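Local atomic coordinates of restriction endonuclease (Mycobacterium sp., PDB entry 4F0Q), a protein that probably recognises and cleaves DNA carrying methylated cytosine, acting as a tetrameric, modification-dependent restriction endonuclease. Residues D106-H111 against V263-V268; L156-A161 against L206-V211; R419-A424 against D431-S436. All coordinates share one frame; numbering follows the deposited sequence.

Interaction 1 of 3, residues D106-H111 against V263-V268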
loop_
_atom_site.group_PDB
_atom_site.type_symbol
_atom_site.label_atom_id
_atom_site.label_comp_id
_atom_site.label_asym_id
_atom_site.label_seq_id
_atom_site.Cartn_x
_atom_site.Cartn_y
_atom_site.Cartn_z
ATOM N N ASP A 106 -3.400 -23.237 -1.660
ATOM C CA ASP A 106 -2.918 -22.292 -2.657
ATOM C C ASP A 106 -1.488 -22.656 -3.037
ATOM O O ASP A 106 -0.536 -21.979 -2.644
ATOM C CB ASP A 106 -2.982 -20.862 -2.122
ATOM C CG ASP A 106 -2.596 -19.833 -3.164
ATOM O OD1 ASP A 106 -2.779 -20.106 -4.369
ATOM O OD2 ASP A 106 -2.110 -18.750 -2.778
ATOM N N LEU A 107 -1.345 -23.734 -3.802
ATOM C CA LEU A 107 -0.034 -24.275 -4.134
ATOM C C LEU A 107 0.715 -23.426 -5.159
ATOM O O LEU A 107 1.920 -23.589 -5.349
ATOM C CB LEU A 107 -0.163 -25.718 -4.624
ATOM C CG LEU A 107 -0.835 -26.691 -3.650
ATOM C CD1 LEU A 107 -0.846 -28.101 -4.219
ATOM C CD2 LEU A 107 -0.147 -26.663 -2.293
ATOM N N ASP A 108 -0.002 -22.520 -5.818
ATOM C CA ASP A 108 0.619 -21.605 -6.769
ATOM C C ASP A 108 1.467 -20.561 -6.052
ATOM O O ASP A 108 2.428 -20.035 -6.613
ATOM C CB ASP A 108 -0.439 -20.920 -7.634
ATOM C CG ASP A 108 -0.965 -21.822 -8.731
ATOM O OD1 ASP A 108 -0.806 -23.055 -8.617
ATOM O OD2 ASP A 108 -1.534 -21.297 -9.711
ATOM N N HIS A 109 1.105 -20.265 -4.807
ATOM C CA HIS A 109 1.855 -19.310 -4.001
ATOM C C HIS A 109 2.471 -19.982 -2.778
ATOM O O HIS A 109 2.912 -19.311 -1.844
ATOM C CB HIS A 109 0.964 -18.141 -3.579
ATOM C CG HIS A 109 0.386 -17.379 -4.730
ATOM N ND1 HIS A 109 -0.800 -17.732 -5.335
ATOM C CD2 HIS A 109 0.836 -16.286 -5.393
ATOM C CE1 HIS A 109 -1.059 -16.888 -6.317
ATOM N NE2 HIS A 109 -0.082 -16.002 -6.374
ATOM N N GLY A 110 2.489 -21.311 -2.793
ATOM C CA GLY A 110 3.154 -22.089 -1.764
ATOM C C GLY A 110 2.615 -21.914 -0.357
ATOM O O GLY A 110 3.358 -22.050 0.614
ATOM N N HIS A 111 1.327 -21.612 -0.239
ATOM C CA HIS A 111 0.709 -21.485 1.076
ATOM C C HIS A 111 -0.487 -22.415 1.241
ATOM O O HIS A 111 -1.298 -22.571 0.328
ATOM C CB HIS A 111 0.285 -20.041 1.352
ATOM C CG HIS A 111 -0.360 -19.851 2.690
ATOM N ND1 HIS A 111 -1.718 -19.985 2.887
ATOM C CD2 HIS A 111 0.168 -19.547 3.900
ATOM C CE1 HIS A 111 -1.999 -19.769 4.160
ATOM N NE2 HIS A 111 -0.873 -19.499 4.796
ATOM N N VAL A 263 4.362 -20.852 -8.622
ATOM C CA VAL A 263 3.978 -21.277 -9.962
ATOM C C VAL A 263 3.487 -20.085 -10.771
ATOM O O VAL A 263 2.490 -19.456 -10.420
ATOM C CB VAL A 263 2.874 -22.352 -9.931
ATOM C CG1 VAL A 263 2.404 -22.669 -11.340
ATOM C CG2 VAL A 263 3.377 -23.607 -9.239
ATOM N N LEU A 264 4.197 -19.772 -11.851
ATOM C CA LEU A 264 3.812 -18.666 -12.720
ATOM C C LEU A 264 2.596 -19.036 -13.563
ATOM O O LEU A 264 2.706 -19.767 -14.546
ATOM C CB LEU A 264 4.978 -18.247 -13.620
ATOM C CG LEU A 264 6.172 -17.588 -12.924
ATOM C CD1 LEU A 264 7.242 -17.201 -13.932
ATOM C CD2 LEU A 264 5.730 -16.382 -12.112
ATOM N N ALA A 265 1.436 -18.528 -13.163
ATOM C CA ALA A 265 0.193 -18.810 -13.866
ATOM C C ALA A 265 -0.568 -17.524 -14.159
ATOM O O ALA A 265 -0.285 -16.478 -13.575
ATOM C CB ALA A 265 -0.668 -19.761 -13.055
ATOM N N SER A 266 -1.533 -17.610 -15.069
ATOM C CA SER A 266 -2.362 -16.463 -15.413
ATOM C C SER A 266 -3.176 -16.007 -14.207
ATOM O O SER A 266 -3.834 -16.812 -13.549
ATOM C CB SER A 266 -3.293 -16.806 -16.577
ATOM O OG SER A 266 -4.170 -15.731 -16.861
ATOM N N ALA A 267 -3.119 -14.710 -13.918
ATOM C CA ALA A 267 -3.845 -14.146 -12.787
ATOM C C ALA A 267 -5.256 -13.730 -13.192
ATOM O O ALA A 267 -5.996 -13.151 -12.399
ATOM C CB ALA A 267 -3.084 -12.964 -12.205
ATOM N N VAL A 268 -5.617 -14.032 -14.435
ATOM C CA VAL A 268 -6.948 -13.722 -14.942
ATOM C C VAL A 268 -7.915 -14.869 -14.669
ATOM O O VAL A 268 -7.768 -15.961 -15.217
ATOM C CB VAL A 268 -6.923 -13.437 -16.454
ATOM C CG1 VAL A 268 -8.335 -13.244 -16.978
ATOM C CG2 VAL A 268 -6.064 -12.216 -16.750
#

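Interaction 2 of 3, residues L156-A161 against L206-V211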
loop_
_atom_site.group_PDB
_atom_site.type_symbol
_atom_site.label_atom_id
_atom_site.label_comp_id
_atom_site.label_asym_id
_atom_site.label_seq_id
_atom_site.Cartn_x
_atom_site.Cartn_y
_atom_site.Cartn_z
ATOM N N LEU A 156 6.390 -31.451 6.830
ATOM C CA LEU A 156 4.965 -31.704 6.644
ATOM C C LEU A 156 4.640 -32.017 5.187
ATOM O O LEU A 156 4.420 -31.115 4.378
ATOM C CB LEU A 156 4.125 -30.522 7.139
ATOM C CG LEU A 156 3.618 -30.591 8.583
ATOM C CD1 LEU A 156 4.768 -30.590 9.581
ATOM C CD2 LEU A 156 2.656 -29.448 8.867
ATOM N N PHE A 157 4.618 -33.307 4.864
ATOM C CA PHE A 157 4.272 -33.763 3.524
ATOM C C PHE A 157 2.765 -33.721 3.324
ATOM O O PHE A 157 2.025 -34.491 3.938
ATOM C CB PHE A 157 4.799 -35.180 3.287
ATOM C CG PHE A 157 6.243 -35.228 2.880
ATOM C CD1 PHE A 157 7.227 -34.704 3.701
ATOM C CD2 PHE A 157 6.617 -35.803 1.678
ATOM C CE1 PHE A 157 8.556 -34.746 3.327
ATOM C CE2 PHE A 157 7.946 -35.852 1.300
ATOM C CZ PHE A 157 8.916 -35.323 2.125
ATOM N N LEU A 158 2.317 -32.815 2.464
ATOM C CA LEU A 158 0.892 -32.612 2.250
ATOM C C LEU A 158 0.332 -33.534 1.173
ATOM O O LEU A 158 0.951 -33.743 0.134
ATOM C CB LEU A 158 0.611 -31.151 1.892
ATOM C CG LEU A 158 1.121 -30.125 2.905
ATOM C CD1 LEU A 158 0.827 -28.708 2.441
ATOM C CD2 LEU A 158 0.515 -30.380 4.277
ATOM N N PHE A 159 -0.845 -34.088 1.444
ATOM C CA PHE A 159 -1.563 -34.898 0.471
ATOM C C PHE A 159 -3.038 -34.521 0.490
ATOM O O PHE A 159 -3.561 -34.108 1.524
ATOM C CB PHE A 159 -1.406 -36.388 0.782
ATOM C CG PHE A 159 0.006 -36.887 0.679
ATOM C CD1 PHE A 159 0.511 -37.330 -0.533
ATOM C CD2 PHE A 159 0.828 -36.919 1.793
ATOM C CE1 PHE A 159 1.808 -37.791 -0.631
ATOM C CE2 PHE A 159 2.127 -37.378 1.700
ATOM C CZ PHE A 159 2.618 -37.815 0.486
ATOM N N ARG A 160 -3.710 -34.655 -0.649
ATOM C CA ARG A 160 -5.154 -34.420 -0.677
ATOM C C ARG A 160 -5.908 -35.429 -1.542
ATOM O O ARG A 160 -5.521 -35.701 -2.675
ATOM C CB ARG A 160 -5.480 -32.983 -1.102
ATOM C CG ARG A 160 -4.958 -32.585 -2.471
ATOM C CD ARG A 160 -5.296 -31.136 -2.778
ATOM N NE ARG A 160 -4.645 -30.659 -3.995
ATOM C CZ ARG A 160 -4.753 -29.419 -4.461
ATOM N NH1 ARG A 160 -5.490 -28.528 -3.812
ATOM N NH2 ARG A 160 -4.126 -29.067 -5.575
ATOM N N ALA A 161 -6.983 -35.984 -0.992
ATOM C CA ALA A 161 -7.805 -36.949 -1.714
ATOM C C ALA A 161 -8.465 -36.305 -2.929
ATOM O O ALA A 161 -9.356 -35.468 -2.791
ATOM C CB ALA A 161 -8.856 -37.546 -0.791
ATOM N N LEU A 206 -3.390 -23.329 11.063
ATOM C CA LEU A 206 -1.978 -23.285 10.701
ATOM C C LEU A 206 -1.722 -22.702 9.313
ATOM O O LEU A 206 -2.327 -23.123 8.324
ATOM C CB LEU A 206 -1.352 -24.683 10.795
ATOM C CG LEU A 206 -1.028 -25.272 12.174
ATOM C CD1 LEU A 206 -2.280 -25.711 12.919
ATOM C CD2 LEU A 206 -0.053 -26.433 12.039
ATOM N N ASP A 207 -0.825 -21.722 9.259
ATOM C CA ASP A 207 -0.287 -21.222 8.003
ATOM C C ASP A 207 0.945 -22.036 7.640
ATOM O O ASP A 207 1.968 -21.975 8.333
ATOM C CB ASP A 207 0.093 -19.746 8.118
ATOM C CG ASP A 207 -1.114 -18.833 8.160
ATOM O OD1 ASP A 207 -2.133 -19.160 7.516
ATOM O OD2 ASP A 207 -1.039 -17.784 8.833
ATOM N N LEU A 208 0.836 -22.801 6.558
ATOM C CA LEU A 208 1.918 -23.664 6.104
ATOM C C LEU A 208 2.561 -23.122 4.836
ATOM O O LEU A 208 1.875 -22.645 3.929
ATOM C CB LEU A 208 1.403 -25.084 5.854
ATOM C CG LEU A 208 0.727 -25.800 7.024
ATOM C CD1 LEU A 208 0.253 -27.179 6.598
ATOM C CD2 LEU A 208 1.668 -25.898 8.212
ATOM N N ALA A 209 3.885 -23.205 4.778
ATOM C CA ALA A 209 4.638 -22.744 3.621
ATOM C C ALA A 209 5.236 -23.922 2.862
ATOM O O ALA A 209 6.200 -24.538 3.317
ATOM C CB ALA A 209 5.733 -21.781 4.053
ATOM N N VAL A 210 4.656 -24.237 1.710
ATOM C CA VAL A 210 5.174 -25.301 0.861
ATOM C C VAL A 210 6.486 -24.859 0.224
ATOM O O VAL A 210 6.525 -23.875 -0.512
ATOM C CB VAL A 210 4.172 -25.687 -0.241
ATOM C CG1 VAL A 210 4.754 -26.770 -1.134
ATOM C CG2 VAL A 210 2.862 -26.148 0.376
ATOM N N VAL A 211 7.558 -25.590 0.513
ATOM C CA VAL A 211 8.892 -25.205 0.060
ATOM C C VAL A 211 9.125 -25.473 -1.424
ATOM O O VAL A 211 8.652 -26.469 -1.972
ATOM C CB VAL A 211 9.998 -25.904 0.885
ATOM C CG1 VAL A 211 9.981 -25.412 2.320
ATOM C CG2 VAL A 211 9.833 -27.415 0.832
#

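Interaction 3 of 3, residues R419-A424 against D431-S436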
loop_
_atom_site.group_PDB
_atom_site.type_symbol
_atom_site.label_atom_id
_atom_site.label_comp_id
_atom_site.label_asym_id
_atom_site.label_seq_id
_atom_site.Cartn_x
_atom_site.Cartn_y
_atom_site.Cartn_z
ATOM N N ARG A 419 -20.340 -16.146 4.789
ATOM C CA ARG A 419 -20.666 -17.390 5.480
ATOM C C ARG A 419 -19.779 -17.604 6.704
ATOM O O ARG A 419 -20.262 -17.995 7.770
ATOM C CB ARG A 419 -20.563 -18.583 4.527
ATOM C CG ARG A 419 -21.799 -18.796 3.671
ATOM C CD ARG A 419 -21.571 -19.876 2.629
ATOM N NE ARG A 419 -20.874 -21.033 3.182
ATOM C CZ ARG A 419 -21.474 -22.047 3.796
ATOM N NH1 ARG A 419 -22.792 -22.050 3.940
ATOM N NH2 ARG A 419 -20.756 -23.056 4.268
ATOM N N ARG A 420 -18.484 -17.339 6.549
ATOM C CA ARG A 420 -17.547 -17.454 7.665
ATOM C C ARG A 420 -17.912 -16.494 8.799
ATOM O O ARG A 420 -17.966 -16.890 9.964
ATOM C CB ARG A 420 -16.115 -17.188 7.195
ATOM C CG ARG A 420 -15.049 -17.547 8.220
ATOM C CD ARG A 420 -13.670 -17.049 7.802
ATOM N NE ARG A 420 -13.350 -17.395 6.420
ATOM C CZ ARG A 420 -13.259 -16.511 5.430
ATOM N NH1 ARG A 420 -13.454 -15.222 5.671
ATOM N NH2 ARG A 420 -12.966 -16.915 4.201
ATOM N N MET A 421 -18.163 -15.236 8.444
ATOM C CA MET A 421 -18.538 -14.202 9.406
ATOM C C MET A 421 -19.790 -14.589 10.182
ATOM O O MET A 421 -19.830 -14.508 11.411
ATOM C CB MET A 421 -18.789 -12.875 8.685
ATOM C CG MET A 421 -17.552 -12.239 8.072
ATOM S SD MET A 421 -17.959 -10.952 6.871
ATOM C CE MET A 421 -18.957 -9.848 7.866
ATOM N N VAL A 422 -20.811 -15.009 9.446
ATOM C CA VAL A 422 -22.092 -15.374 10.032
ATOM C C VAL A 422 -21.971 -16.596 10.941
ATOM O O VAL A 422 -22.520 -16.614 12.044
ATOM C CB VAL A 422 -23.147 -15.618 8.933
ATOM C CG1 VAL A 422 -24.343 -16.352 9.486
ATOM C CG2 VAL A 422 -23.571 -14.296 8.314
ATOM N N GLN A 423 -21.238 -17.607 10.487
ATOM C CA GLN A 423 -21.042 -18.811 11.289
ATOM C C GLN A 423 -20.213 -18.549 12.546
ATOM O O GLN A 423 -20.427 -19.181 13.580
ATOM C CB GLN A 423 -20.396 -19.919 10.452
ATOM C CG GLN A 423 -21.346 -20.590 9.474
ATOM C CD GLN A 423 -22.408 -21.424 10.169
ATOM O OE1 GLN A 423 -22.196 -21.921 11.276
ATOM N NE2 GLN A 423 -23.555 -21.578 9.522
ATOM N N ALA A 424 -19.276 -17.611 12.457
ATOM C CA ALA A 424 -18.358 -17.351 13.562
ATOM C C ALA A 424 -18.834 -16.256 14.514
ATOM O O ALA A 424 -18.256 -16.067 15.583
ATOM C CB ALA A 424 -16.968 -17.023 13.029
ATOM N N ASP A 431 -29.541 -13.680 8.650
ATOM C CA ASP A 431 -30.483 -12.593 8.878
ATOM C C ASP A 431 -29.986 -11.591 9.914
ATOM O O ASP A 431 -30.282 -10.404 9.814
ATOM C CB ASP A 431 -31.847 -13.136 9.301
ATOM C CG ASP A 431 -32.857 -12.035 9.538
ATOM O OD1 ASP A 431 -33.514 -11.610 8.563
ATOM O OD2 ASP A 431 -32.991 -11.591 10.697
ATOM N N ALA A 432 -29.244 -12.065 10.909
ATOM C CA ALA A 432 -28.705 -11.175 11.931
ATOM C C ALA A 432 -27.757 -10.158 11.303
ATOM O O ALA A 432 -27.868 -8.952 11.543
ATOM C CB ALA A 432 -27.992 -11.977 13.011
ATOM N N LEU A 433 -26.842 -10.655 10.475
ATOM C CA LEU A 433 -25.894 -9.800 9.772
ATOM C C LEU A 433 -26.596 -8.863 8.793
ATOM O O LEU A 433 -26.317 -7.660 8.768
ATOM C CB LEU A 433 -24.851 -10.641 9.035
ATOM C CG LEU A 433 -23.828 -9.861 8.205
ATOM C CD1 LEU A 433 -23.045 -8.899 9.084
ATOM C CD2 LEU A 433 -22.889 -10.807 7.475
ATOM N N LEU A 434 -27.505 -9.411 7.987
ATOM C CA LEU A 434 -28.197 -8.596 6.988
ATOM C C LEU A 434 -29.002 -7.464 7.634
ATOM O O LEU A 434 -28.906 -6.303 7.221
ATOM C CB LEU A 434 -29.101 -9.458 6.101
ATOM C CG LEU A 434 -28.449 -10.619 5.341
ATOM C CD1 LEU A 434 -29.363 -11.117 4.229
ATOM C CD2 LEU A 434 -27.083 -10.236 4.788
ATOM N N ALA A 435 -29.781 -7.811 8.654
ATOM C CA ALA A 435 -30.577 -6.834 9.388
ATOM C C ALA A 435 -29.685 -5.829 10.103
ATOM O O ALA A 435 -30.051 -4.663 10.253
ATOM C CB ALA A 435 -31.497 -7.528 10.381
ATOM N N SER A 436 -28.518 -6.285 10.548
ATOM C CA SER A 436 -27.530 -5.380 11.121
ATOM C C SER A 436 -27.117 -4.332 10.091
ATOM O O SER A 436 -27.086 -3.134 10.386
ATOM C CB SER A 436 -26.305 -6.152 11.610
ATOM O OG SER A 436 -25.299 -5.272 12.076
#

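Interaction 1 of 3, residues D106-H111 against V263-V268
Asp108 meets Val263 twice, once through its backbone carbonyl and once along its side chain, and so illustrates how one residue of a tight turn can engage a passing strand. Val263 N donates to Asp108 O over 2.9 Å; the bond is nearly straight at 163°, though the donor sits 21° out of the carbonyl plane. Followed outward from CB, the Asp108 side chain leaves with CG anti to its own carbonyl carbon (chi1 -78°), which carries the carboxylate past the valine. CG itself passes 4.1 Å from Val263 CB. Of the two oxygens, OD1 lies 4.0 Å from Val263 CB, whereas OD2 reaches farther along the 263-268 segment and comes within 3.8 Å of Ala265 CB. These are contacts against carbon; the charge is met elsewhere, OD2 forming a salt bridge with Arg193 of the second subunit, a residue that also packs on Val263 and Ala265. Val263 CG2 lies 4.2 Å from Leu107 O, a loose contact. Behind the contact, Asp106 O accepts from both His109 N and His111 N. The His109 ring adds a weak bond from ND1 to Asp106 OD1, 3.2 Å long and in the ring plane. Residues 263-264 pair in parallel with a strand of the second subunit, extending the sheet across the interface. The loop is a type I turn from Asp106 to His109 followed by a G1 bulge with Gly110 at positive phi, a recognised way to close a beta-hairpin, here between strands 104-106 and 111-115.

Interaction 2 of 3, residues L156-A161 against L206-V211
Leu208 projects from strand 200-210 against Leu156 and Leu158, and these three leucines bury most of the surface in the contact. Each branch of Leu208 has a partner. Its CD2 lies 3.7 Å from Leu156 CD2, and its CD1 touches both leucines opposite, with Leu158 CD2 at 4.0 Å. The two neighbours are met differently: Leu156 and Leu208 cross at about a right angle, methyl against methyl, while Leu158 comes in at a slant. Leu156 takes a chi1 of -93°, displaced from the usual staggered value, and together with chi2 near 64° this sets its CD2 against both methyls of Leu208. Leu158 divides its branches between two partners, since CD1 turns to Val210 CG2 at 3.9 Å while CD2 stays with Leu208.

The backbones are too far apart to bond directly. The strand axes approach to 9.2 Å and run at 92° to each other, so side chains alone span the gap. Both strands pair with the long strand 175-193 of the same sheet, which curls so that the two cross at nearly a right angle, consistent with the barrel-like core of a PUA-type domain. Around the leucines, Ile85 and Ile87 of strand 85-89 pack on Leu156, and Val112 of strand 111-115 touches Leu158 and Val210.

Every partner across the interface is aliphatic and every touching residue is buried, so cohesion rests on dispersion and the exclusion of water; across this contact the methyls of branched side chains, and no directional bond, hold the strands together.

Interaction 3 of 3, residues R419-A424 against D431-S436
No ring, amide or other flat group takes part where Met421 and Val422 meet Leu433, so there are no faces or edges to stack; the contact is made by the methyl ends of a thioether and of two branched aliphatic side chains. Leu433 is the shared element. With CG anti to its backbone N (chi1 178°), the leucine extends CD2 toward helix 411-425, where this one methyl is touched by both partners. Val422 CG2 lies 3.7 Å from Leu433 CD2 and, crossing at a slant, 3.9 Å from Leu433 CB. Met421 arrives from another direction: its chain turns about the CG-SD bond (chi3 57°), bringing CE to 4.1 Å from Leu433 CD2 with the two side chains crossing at about a right angle.

The helices 411-425 and 430-440 follow each other closely in sequence, and a backbone hydrogen bond between Val422 and Gly428 ties the first helix to the short connection. Helix 297-314 adds to the cluster, with Val307 against Met421 and Leu303 against Leu433. Leu254 of the third subunit packs on both Met421 and Leu433, which places this small patch at a boundary between subunits.

With only methyl and methylene groups meeting across the helix pair, the contact carries no directional bond: it depends on burial of apolar surface, and the same apolar patch that joins the helices also receives Leu254 of the third subunit.

Interactions 1 and 2 are neighbours, their centres about 15 Å apart; 106-111 and both segments of interaction 2 lie in the first half of the chain, and 263-268 just past it. They join physically: Gly110 O and Val210 N, 2.8 Å apart, probably form a hydrogen bond, as do His111 NE2 and Asp207 OD1. Along the chain, interaction 2 falls between the segments of interaction 1, so the pairing of 106-111 with 263-268 brackets the later strands of the curled sheet, 111-115 to 200-210. Interaction 3 follows on helices 411-425 and 430-440, its centre about 31 Å from each of the others. All three lie within reach of the third subunit, so distant parts of one chain make tetramer contacts.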